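Local coordinates for ribosome-associated protein Y (PSrp-1) (Clostridium acetobutylicum, PDB 3KA5) that probably drives pairing of 70S ribosomes into translationally inactive 100S dimers in stationary phase, this chain being the C-terminal domain of the long-form hibernation factor, at residues Val19-Met22 against Glu23-Gly26. Numbering follows the deposited sequence.
Sequences VLEM and ELLG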
ATOM      1  N   VAL B  19      -6.191  -0.835  10.857  1.00 10.26           N
ATOM      2  CA  VAL B  19      -7.193  -1.808  10.431  1.00 12.85           C
ATOM      3  C   VAL B  19      -8.590  -1.279  10.724  1.00 11.01           C
ATOM      4  O   VAL B  19      -9.507  -1.424   9.913  1.00 11.67           O
ATOM      5  CB  VAL B  19      -7.014  -3.167  11.149  1.00 12.02           C
ATOM      6  CG1 VAL B  19      -8.196  -4.075  10.852  1.00 13.54           C
ATOM      7  CG2 VAL B  19      -5.731  -3.822  10.690  1.00 15.57           C
ATOM      8  N   LEU B  20      -8.751  -0.661  11.889  1.00 10.57           N
ATOM      9  CA  LEU B  20     -10.041  -0.097  12.279  1.00  8.81           C
ATOM     10  C   LEU B  20     -10.440   1.011  11.303  1.00 11.37           C
ATOM     11  O   LEU B  20     -11.572   1.048  10.820  1.00 10.61           O
ATOM     12  CB  LEU B  20      -9.944   0.453  13.707  1.00  9.70           C
ATOM     13  CG  LEU B  20     -11.150   1.150  14.342  1.00 14.78           C
ATOM     14  CD1 LEU B  20     -12.390   0.271  14.254  1.00 14.54           C
ATOM     15  CD2 LEU B  20     -10.811   1.469  15.802  1.00 20.87           C
ATOM     16  N   GLU B  21      -9.499   1.907  11.019  1.00 11.82           N
ATOM     17  CA  GLU B  21      -9.734   3.014  10.090  1.00 10.63           C
ATOM     18  C   GLU B  21     -10.100   2.504   8.708  1.00 13.09           C
ATOM     19  O   GLU B  21     -11.006   3.034   8.051  1.00 13.57           O
ATOM     20  CB  GLU B  21      -8.483   3.887   9.974  1.00 11.04           C
ATOM     21  CG  GLU B  21      -8.283   4.843  11.123  1.00 12.55           C
ATOM     22  CD  GLU B  21      -9.405   5.850  11.223  1.00 16.57           C
ATOM     23  OE1 GLU B  21      -9.736   6.473  10.195  1.00 23.75           O
ATOM     24  OE2 GLU B  21      -9.953   6.020  12.324  1.00 26.26           O
HETATM   25  N   MSE B  22      -9.388   1.481   8.251  1.00 13.36           N
HETATM   26  CA  MSE B  22      -9.674   0.934   6.935  1.00 14.01           C
HETATM   27  C   MSE B  22     -11.117   0.470   6.872  1.00 11.17           C
HETATM   28  O   MSE B  22     -11.813   0.722   5.891  1.00 14.42           O
HETATM   29  CB  MSE B  22      -8.736  -0.232   6.609  1.00 11.65           C
HETATM   30  CG  MSE B  22      -9.051  -0.903   5.285  1.00 13.16           C
HETATM   31 SE   MSE B  22      -7.810  -2.360   4.964  1.00 25.46          SE
HETATM   32  CE  MSE B  22      -8.133  -3.383   6.553  1.00 15.87           C
ATOM     33  N   GLU B  23     -11.578  -0.197   7.925  1.00 10.56           N
ATOM     34  CA  GLU B  23     -12.950  -0.682   7.953  0.50  3.59           C
ATOM     35  C   GLU B  23     -13.990   0.430   8.089  1.00 10.83           C
ATOM     36  O   GLU B  23     -15.016   0.413   7.405  1.00 13.63           O
ATOM     37  CB  GLU B  23     -13.119  -1.693   9.085  0.50 14.22           C
ATOM     38  CG  GLU B  23     -12.345  -2.976   8.859  0.50 18.34           C
ATOM     39  CD  GLU B  23     -12.780  -3.688   7.593  0.50 25.65           C
ATOM     40  OE1 GLU B  23     -13.996  -3.927   7.439  0.50 31.43           O
ATOM     41  OE2 GLU B  23     -11.911  -4.008   6.756  0.50 26.76           O
ATOM     42  N   LEU B  24     -13.729   1.393   8.969  1.00 10.28           N
ATOM     43  CA  LEU B  24     -14.656   2.503   9.187  1.00 12.73           C
ATOM     44  C   LEU B  24     -14.824   3.331   7.922  1.00 10.36           C
ATOM     45  O   LEU B  24     -15.909   3.842   7.645  1.00 12.20           O
ATOM     46  CB  LEU B  24     -14.147   3.411  10.315  1.00 11.27           C
ATOM     47  CG  LEU B  24     -14.145   2.832  11.734  1.00 16.89           C
ATOM     48  CD1 LEU B  24     -13.395   3.768  12.676  1.00 19.65           C
ATOM     49  CD2 LEU B  24     -15.570   2.633  12.206  1.00 23.06           C
ATOM     50  N   LEU B  25     -13.744   3.453   7.156  1.00  8.97           N
ATOM     51  CA  LEU B  25     -13.757   4.233   5.921  1.00 10.57           C
ATOM     52  C   LEU B  25     -14.227   3.441   4.701  1.00 18.01           C
ATOM     53  O   LEU B  25     -14.494   4.018   3.643  1.00 15.21           O
ATOM     54  CB  LEU B  25     -12.370   4.811   5.676  1.00 12.76           C
ATOM     55  CG  LEU B  25     -11.915   5.798   6.755  1.00 12.53           C
ATOM     56  CD1 LEU B  25     -10.429   6.089   6.591  1.00 18.19           C
ATOM     57  CD2 LEU B  25     -12.745   7.083   6.667  1.00 18.18           C
ATOM     58  N   GLY B  26     -14.315   2.122   4.851  1.00 12.37           N
ATOM     59  CA  GLY B  26     -14.794   1.276   3.772  1.00 12.67           C
ATOM     60  C   GLY B  26     -13.834   0.869   2.671  1.00 17.26           C
ATOM     61  O   GLY B  26     -14.267   0.562   1.552  1.00 14.38           O
TER
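The carboxylate of Glu-21 presents one face to Leu-24, whose CD1 stands above OE2 at 4.1 Å, while Leu-25 comes in beyond the other oxygen, its CD1 3.7 Å from OE1 and only modestly out of the carboxylate plane. CG of Glu-21 lies beside the backbone N, anti to the carbonyl carbon (chi1 -79°), and a single bend at chi2 brings the carboxylate back toward the next turn. Both leucine contacts are van der Waals meetings of methyl with oxygen. At Glu-23, selenomethionine Met-22 brings its terminal methyl CE to within 3.8 Å of OE2, with hardly any tilt from the carboxylate plane, the two chains running alongside one another.

On the outer side of helix 15-25, Leu-20 and Leu-24 sit one turn apart and touch obliquely through CG of Leu-20 and CD1 of Leu-24, 3.8 Å apart. Beneath runs the i to i+4 ladder: N of Glu-23 to O of Val-19, N of Leu-24 to O of Leu-20 at 2.9 Å and almost straight (164°), and N of Leu-25 to O of Glu-21. The leucines pack on the same accepting carbonyls, CG of Leu-24 3.3 Å from O of Leu-20 and CG of Leu-25 3.2 Å from O of Glu-21. At Gly-26 phi turns positive (82°) and the helix ends in a Schellman motif, with a weak bond from N of Gly-26 to O of Glu-23.

This end of the helix lies against the domain's three-stranded antiparallel sheet: Val-19, Met-22 and Glu-23 touch Tyr-51, and Glu-21, Met-22 and Leu-25 touch Phe-30. Val-19 also reaches Ile-2 of the second subunit. The helix's negative end would probably disfavour the carboxylate charges slightly, more so at Glu-23, where a long, weak ion pair with Lys-45 may offset it only partly.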